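Branched-chain-amino-acid aminotransferase (Deinococcus radiodurans, PDB 3UYY) probably catalyses the pyridoxal-phosphate-dependent exchange of an amino group between leucine, isoleucine or valine and 2-oxoglutarate, serving branched-chain amino acid biosynthesis. Local coordinates at residues B[64-69]-B[149-154]; B[90-95]-B[353-358]; B[190-195]-B[208-213]. All blocks are in the same frame, centred on the assembly; numbering follows the deposited sequence.

Contact 1: residues B[64-69]-B[149-154]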
# COMPACT_ATOMS: atom_id res chain seq x y z
N GLU B 64 -17.56 -0.15 5.16
CA GLU B 64 -17.30 -0.57 3.79
C GLU B 64 -16.33 0.36 3.09
O GLU B 64 -15.61 -0.06 2.20
CB GLU B 64 -18.62 -0.68 3.00
CG GLU B 64 -19.20 0.64 2.47
CD GLU B 64 -20.65 0.48 1.96
OE1 GLU B 64 -20.91 -0.45 1.17
OE2 GLU B 64 -21.52 1.29 2.34
N GLY B 65 -16.30 1.63 3.49
CA GLY B 65 -15.41 2.58 2.85
C GLY B 65 -14.21 3.01 3.67
O GLY B 65 -13.65 4.10 3.45
N SER B 66 -13.80 2.17 4.61
CA SER B 66 -12.64 2.46 5.46
C SER B 66 -11.36 2.76 4.66
O SER B 66 -11.13 2.19 3.58
CB SER B 66 -12.39 1.29 6.40
OG SER B 66 -13.50 1.09 7.27
N THR B 67 -10.53 3.65 5.20
CA THR B 67 -9.26 4.02 4.58
C THR B 67 -8.32 2.81 4.56
O THR B 67 -7.44 2.71 3.70
CB THR B 67 -8.56 5.16 5.35
OG1 THR B 67 -8.49 4.83 6.75
CG2 THR B 67 -9.33 6.47 5.19
N ALA B 68 -8.49 1.90 5.52
CA ALA B 68 -7.65 0.72 5.59
C ALA B 68 -7.96 -0.26 4.46
O ALA B 68 -7.11 -1.07 4.09
CB ALA B 68 -7.84 0.02 6.94
N LEU B 69 -9.17 -0.18 3.91
CA LEU B 69 -9.55 -1.08 2.84
C LEU B 69 -9.36 -0.51 1.44
O LEU B 69 -9.24 -1.27 0.48
CB LEU B 69 -11.00 -1.52 3.01
CG LEU B 69 -11.34 -2.38 4.23
CD1 LEU B 69 -12.76 -2.89 4.11
CD2 LEU B 69 -10.38 -3.55 4.32
N ILE B 149 -5.41 0.40 11.99
CA ILE B 149 -6.07 0.67 10.73
C ILE B 149 -7.08 1.83 10.78
O ILE B 149 -7.77 2.04 11.78
CB ILE B 149 -6.75 -0.61 10.16
CG1 ILE B 149 -7.84 -1.15 11.10
CG2 ILE B 149 -5.67 -1.68 9.92
CD1 ILE B 149 -7.35 -1.89 12.31
N GLY B 150 -7.12 2.61 9.70
CA GLY B 150 -8.05 3.71 9.64
C GLY B 150 -9.43 3.16 9.31
O GLY B 150 -9.58 2.41 8.34
N VAL B 151 -10.44 3.54 10.10
CA VAL B 151 -11.78 3.04 9.85
C VAL B 151 -12.82 4.15 9.91
O VAL B 151 -12.47 5.33 9.89
CB VAL B 151 -12.12 1.94 10.87
CG1 VAL B 151 -11.12 0.80 10.74
CG2 VAL B 151 -12.07 2.50 12.28
N GLY B 152 -14.09 3.78 9.97
CA GLY B 152 -15.16 4.77 10.01
C GLY B 152 -15.57 5.22 8.62
O GLY B 152 -14.72 5.40 7.75
N ASP B 153 -16.88 5.39 8.42
CA ASP B 153 -17.42 5.81 7.13
C ASP B 153 -16.65 6.93 6.46
O ASP B 153 -16.53 8.03 7.00
CB ASP B 153 -18.89 6.22 7.26
CG ASP B 153 -19.82 5.03 7.33
OD1 ASP B 153 -19.65 4.12 6.50
OD2 ASP B 153 -20.72 5.02 8.19
N ASN B 154 -16.16 6.64 5.26
CA ASN B 154 -15.39 7.62 4.51
C ASN B 154 -15.55 7.37 3.02
O ASN B 154 -16.15 6.38 2.62
CB ASN B 154 -13.92 7.52 4.88
CG ASN B 154 -13.07 8.48 4.10
OD1 ASN B 154 -13.21 9.70 4.24
ND2 ASN B 154 -12.20 7.95 3.25
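At the end of strand 141-151, in the seven-stranded antiparallel sheet of this class IV aminotransferase, G150 meets A68 in the first turn of the short helix 67-70. An amide this early in a helix has no carbonyl behind it within the helix to bond to; A68 N instead donates to G150 O at 3.1 Å. Beside this bond A68 CB packs on I149 CB at 3.5 Å, and the small methyl lets helix and strand approach closely. T67 presses its OG1 to 3.1 Å from G150 CA, an approach made possible because glycine carries no side chain. With chi1 at 51° the hydroxyl, rather than the methyl, faces G150, and its hydrogen bond goes to Q73 OE1. S66 holds the N-cap position, yet its hydroxyl does not cap: it bonds back to A63 O while lying 3.7 Å, as OG, from V151 CA. G152, with a positive phi, lets the chain swing round after the strand and return beside G65. There N154, next to the glutamate-binding Y71, crosses T67 at about a right angle. The side-chain nitrogen of N154, ND2, is hydrogen-bonded to G156 O and rests 3.8 Å from the methyl CG2 of T67.

Contact 2: residues B[90-95]-B[353-358]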
# COMPACT_ATOMS: atom_id res chain seq x y z
N ASN B 90 10.33 -14.13 28.02
CA ASN B 90 10.99 -12.95 27.47
C ASN B 90 10.24 -12.28 26.32
O ASN B 90 9.69 -12.95 25.43
CB ASN B 90 12.40 -13.30 26.96
CG ASN B 90 13.41 -13.56 28.08
OD1 ASN B 90 13.05 -13.72 29.24
ND2 ASN B 90 14.70 -13.61 27.71
N LEU B 91 10.23 -10.96 26.35
CA LEU B 91 9.63 -10.17 25.29
C LEU B 91 10.84 -9.35 24.81
O LEU B 91 11.39 -8.54 25.56
CB LEU B 91 8.51 -9.29 25.85
CG LEU B 91 7.51 -8.71 24.85
CD1 LEU B 91 6.94 -9.82 23.96
CD2 LEU B 91 6.40 -8.00 25.61
N PHE B 92 11.27 -9.61 23.58
CA PHE B 92 12.45 -8.98 22.99
C PHE B 92 12.30 -7.54 22.48
O PHE B 92 11.64 -7.30 21.48
CB PHE B 92 12.94 -9.87 21.85
CG PHE B 92 14.30 -9.50 21.34
CD1 PHE B 92 15.44 -9.85 22.05
CD2 PHE B 92 14.44 -8.80 20.15
CE1 PHE B 92 16.72 -9.53 21.58
CE2 PHE B 92 15.72 -8.46 19.66
CZ PHE B 92 16.85 -8.83 20.38
N ARG B 93 12.93 -6.60 23.17
CA ARG B 93 12.93 -5.17 22.80
C ARG B 93 11.59 -4.59 22.33
O ARG B 93 11.50 -3.99 21.25
CB ARG B 93 14.00 -4.89 21.73
CG ARG B 93 15.28 -5.69 21.93
CD ARG B 93 16.43 -5.21 21.07
NE ARG B 93 16.82 -3.84 21.40
CZ ARG B 93 17.74 -3.15 20.74
NH1 ARG B 93 18.36 -3.69 19.69
NH2 ARG B 93 18.05 -1.91 21.12
N PRO B 94 10.53 -4.74 23.14
CA PRO B 94 9.20 -4.23 22.83
C PRO B 94 9.21 -2.71 22.62
O PRO B 94 8.39 -2.15 21.88
CB PRO B 94 8.39 -4.62 24.06
CG PRO B 94 9.06 -5.85 24.51
CD PRO B 94 10.51 -5.52 24.39
N ASP B 95 10.14 -2.04 23.30
CA ASP B 95 10.26 -0.59 23.21
C ASP B 95 10.62 -0.14 21.80
O ASP B 95 10.17 0.92 21.34
CB ASP B 95 11.34 -0.10 24.18
CG ASP B 95 12.66 -0.81 23.96
OD1 ASP B 95 12.65 -2.06 23.95
OD2 ASP B 95 13.69 -0.13 23.80
N GLY B 353 18.46 -3.35 29.02
CA GLY B 353 17.19 -2.94 28.46
C GLY B 353 16.61 -3.72 27.29
O GLY B 353 15.59 -3.32 26.74
N TRP B 354 17.24 -4.81 26.91
CA TRP B 354 16.73 -5.59 25.80
C TRP B 354 15.57 -6.51 26.15
O TRP B 354 14.60 -6.55 25.42
CB TRP B 354 17.85 -6.40 25.15
CG TRP B 354 18.69 -5.57 24.26
CD1 TRP B 354 18.94 -4.24 24.38
CD2 TRP B 354 19.46 -6.02 23.14
NE1 TRP B 354 19.81 -3.83 23.40
CE2 TRP B 354 20.15 -4.91 22.63
CE3 TRP B 354 19.63 -7.27 22.52
CZ2 TRP B 354 21.00 -5.00 21.53
CZ3 TRP B 354 20.48 -7.36 21.43
CH2 TRP B 354 21.15 -6.23 20.94
N ILE B 355 15.67 -7.24 27.26
CA ILE B 355 14.58 -8.15 27.63
C ILE B 355 13.58 -7.58 28.63
O ILE B 355 13.94 -6.87 29.56
CB ILE B 355 15.11 -9.48 28.24
CG1 ILE B 355 15.97 -10.24 27.22
CG2 ILE B 355 13.92 -10.36 28.66
CD1 ILE B 355 15.25 -10.61 25.93
N VAL B 356 12.32 -7.90 28.41
CA VAL B 356 11.24 -7.49 29.30
C VAL B 356 10.63 -8.80 29.76
O VAL B 356 10.18 -9.59 28.93
CB VAL B 356 10.16 -6.66 28.57
CG1 VAL B 356 8.91 -6.57 29.44
CG2 VAL B 356 10.67 -5.26 28.30
N LYS B 357 10.63 -9.04 31.06
CA LYS B 357 10.09 -10.28 31.62
C LYS B 357 8.59 -10.23 31.77
O LYS B 357 8.06 -9.33 32.41
CB LYS B 357 10.75 -10.58 32.98
CG LYS B 357 12.23 -10.94 32.90
CD LYS B 357 12.42 -12.36 32.38
CE LYS B 357 13.90 -12.77 32.41
NZ LYS B 357 14.09 -14.20 32.01
N VAL B 358 7.90 -11.19 31.18
CA VAL B 358 6.44 -11.23 31.24
C VAL B 358 5.94 -11.94 32.50
O VAL B 358 6.69 -12.78 33.03
CB VAL B 358 5.87 -11.95 30.02
CG1 VAL B 358 4.37 -11.99 30.10
CG2 VAL B 358 6.32 -11.26 28.77
OXT VAL B 358 4.79 -11.66 32.92
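W354, entered through the positive-phi turn at G353, lays its indole flat against the guanidinium of R93, the two planes only 10° apart. R93 CZ stands 3.7 Å from the centroid of the five-membered ring of W354, a cation-pi contact over the face, which suits an electron-rich ring. A bend in the arginine chain (chi3 63°) brings NE and CZ over the indole, and NH1 reaches on to S270 OG on helix 266-276. The backbone joins the same two residues, R93 N donating to W354 O at 2.8 Å. F92 lies alongside, its ring turned 84° from the indole in an oblique meeting. I355 shares a sheet face with N90 and F92: its CG2 sits 3.3 Å from N90 CG, and its CD1 comes to the edge of the F92 ring. V356 forms the antiparallel hydrogen-bonded pair with L91 that attaches strand 355-357 as the last strand of the seven-stranded sheet, with L91 N to V356 O at 2.9 Å and V356 N to L91 O at 3.1 Å. Its branched side chain, apt for a strand, places CG2 3.9 Å from P94 CD. K357 curls alongside N90 and offers NZ to a lone pair of N90 OD1 at 3.0 Å, sharing that amine with S88 OG. V358 sets CG2 against L91 CB, while its terminal carboxylate forms a salt bridge with R127.

Contact 3: residues B[190-195]-B[208-213]. With PLP (pyridoxal-5'-phosphate), chain D.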
# COMPACT_ATOMS: atom_id res chain seq x y z
N TYR B 190 11.47 -5.35 -10.38
CA TYR B 190 10.38 -4.69 -9.65
C TYR B 190 10.88 -3.96 -8.38
O TYR B 190 11.96 -4.26 -7.86
CB TYR B 190 9.33 -5.73 -9.25
CG TYR B 190 8.43 -6.19 -10.38
CD1 TYR B 190 8.55 -7.48 -10.91
CD2 TYR B 190 7.43 -5.37 -10.88
CE1 TYR B 190 7.69 -7.92 -11.92
CE2 TYR B 190 6.57 -5.80 -11.88
CZ TYR B 190 6.70 -7.08 -12.40
OH TYR B 190 5.83 -7.49 -13.39
N ASP B 191 10.10 -3.00 -7.87
CA ASP B 191 10.48 -2.28 -6.66
C ASP B 191 9.37 -2.39 -5.61
O ASP B 191 8.20 -2.18 -5.92
CB ASP B 191 10.71 -0.79 -6.94
CG ASP B 191 11.73 -0.54 -8.04
OD1 ASP B 191 12.88 -1.02 -7.93
OD2 ASP B 191 11.37 0.17 -9.01
N ARG B 192 9.72 -2.70 -4.37
CA ARG B 192 8.71 -2.77 -3.31
C ARG B 192 8.49 -1.37 -2.71
O ARG B 192 7.58 -1.16 -1.90
CB ARG B 192 9.15 -3.74 -2.21
CG ARG B 192 10.41 -3.33 -1.48
CD ARG B 192 10.81 -4.35 -0.42
NE ARG B 192 10.21 -4.10 0.90
CZ ARG B 192 8.94 -4.34 1.21
NH1 ARG B 192 8.12 -4.85 0.31
NH2 ARG B 192 8.50 -4.10 2.44
N ALA B 193 9.31 -0.40 -3.11
CA ALA B 193 9.18 0.96 -2.60
C ALA B 193 9.90 1.99 -3.46
O ALA B 193 10.90 1.68 -4.12
CB ALA B 193 9.68 1.04 -1.17
N ALA B 194 9.40 3.22 -3.44
CA ALA B 194 10.00 4.32 -4.20
C ALA B 194 11.20 4.88 -3.45
O ALA B 194 11.37 4.64 -2.26
CB ALA B 194 8.97 5.41 -4.43
N PRO B 195 12.07 5.64 -4.15
CA PRO B 195 13.24 6.20 -3.45
C PRO B 195 12.80 7.05 -2.25
O PRO B 195 13.41 7.00 -1.18
CB PRO B 195 13.94 7.01 -4.53
CG PRO B 195 12.84 7.35 -5.50
CD PRO B 195 12.05 6.07 -5.56
N ALA B 208 2.36 -5.31 -0.51
CA ALA B 208 1.47 -5.51 -1.65
C ALA B 208 2.29 -5.51 -2.94
O ALA B 208 2.11 -6.34 -3.81
CB ALA B 208 0.41 -4.42 -1.68
N ALA B 209 3.22 -4.57 -3.03
CA ALA B 209 4.07 -4.46 -4.20
C ALA B 209 5.02 -5.64 -4.37
O ALA B 209 5.39 -5.98 -5.49
CB ALA B 209 4.88 -3.16 -4.12
N SER B 210 5.40 -6.27 -3.26
CA SER B 210 6.35 -7.37 -3.28
C SER B 210 5.68 -8.71 -3.52
O SER B 210 6.35 -9.75 -3.59
CB SER B 210 7.10 -7.42 -1.95
OG SER B 210 6.26 -7.91 -0.92
N LEU B 211 4.37 -8.69 -3.65
CA LEU B 211 3.63 -9.93 -3.85
C LEU B 211 4.03 -10.62 -5.16
O LEU B 211 4.47 -11.77 -5.14
CB LEU B 211 2.13 -9.62 -3.83
CG LEU B 211 1.28 -10.31 -2.77
CD1 LEU B 211 2.01 -10.41 -1.42
CD2 LEU B 211 -0.03 -9.54 -2.63
N LEU B 212 3.89 -9.92 -6.27
CA LEU B 212 4.23 -10.48 -7.58
C LEU B 212 5.70 -10.90 -7.69
O LEU B 212 6.00 -11.99 -8.16
CB LEU B 212 3.87 -9.48 -8.68
CG LEU B 212 4.09 -9.96 -10.12
CD1 LEU B 212 3.56 -11.39 -10.30
CD2 LEU B 212 3.37 -9.02 -11.08
N PRO B 213 6.63 -10.03 -7.29
CA PRO B 213 8.00 -10.53 -7.44
C PRO B 213 8.35 -11.75 -6.56
O PRO B 213 9.00 -12.69 -7.03
CB PRO B 213 8.88 -9.30 -7.15
CG PRO B 213 7.92 -8.27 -6.56
CD PRO B 213 6.62 -8.56 -7.23
N1 PLP D . 12.26 -5.69 6.28
C2 PLP D . 10.98 -6.06 5.91
C2A PLP D . 10.46 -5.59 4.56
C3 PLP D . 10.22 -6.87 6.81
O3 PLP D . 8.98 -7.24 6.47
C4 PLP D . 10.79 -7.28 8.09
C4A PLP D . 9.89 -8.18 9.04
C5 PLP D . 12.16 -6.84 8.41
C6 PLP D . 12.86 -6.05 7.48
C5A PLP D . 12.92 -7.15 9.66
O4P PLP D . 12.66 -6.29 10.72
P PLP D . 12.72 -6.81 12.21
O1P PLP D . 11.75 -7.87 12.41
O2P PLP D . 12.33 -5.52 13.00
O3P PLP D . 14.14 -7.10 12.54
O HOH W 1 6.91 -4.41 -6.97
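The ring of Y190 is met at a slant by P213 CB and L212 CD2, and the guanidinium of R192, likewise at a slant, by S210 CB and the methyl C2A of the cofactor. Y190 and R192 belong to the loop between strand 183-187 and helix 204-219, close to the pyridoxal-phosphate site of the class IV fold; the proline, leucine and serine they meet lie on that helix. Y190 and P213 cross at about a right angle, with Y190 CB 4.0 Å from P213 CG. Farther out, Y190 OH lies 3.7 Å from L212 CD2, so that the long aromatic side chain spans two neighbouring helix residues. A209 is small enough for the loop to come close, its CB 3.9 Å from R192 CA. P213 has no N-H, and the helix is kinked here; the carbonyl of A209, one turn earlier, therefore cannot receive the usual helical bond from it. A water takes up this oxygen, donating to A209 O at 2.6 Å and to D191 O at 2.8 Å, and so bridges helix and loop. The carboxylate of D191 turns from the helix to bond H196 N of the second subunit. R192 makes a cation-pi contact with Y207, whose hydroxyl bonds the cofactor. A bend at chi3 (-89°) turns its guanidinium so that R192 NH2 comes 3.2 Å from the methyl C2A of PLP while R192 NH1 lies 3.6 Å from S210 CB, on the helix side, where S210 OG is bonded to Y207 O.

In the fold
Going from the N terminus, the chain passes 64-69 and then 90-95 before 149-154 returns to the first of these, closing contact 1 across 79 residues. Next, 190-195 and 208-213 close the short loop of contact 3, which joins the approach to helix 204-219 with the helix itself. Only at the C terminus does 353-358 come back to 90-95, so contact 2 crosses contact 1 and encloses contact 3. Contacts 1 and 2 reach the same antiparallel sheet, their centres about 33 Å apart; contact 2 adds its last strand. Contact 3 lies about 24 Å from contact 1, centre to centre, and both touch the second subunit.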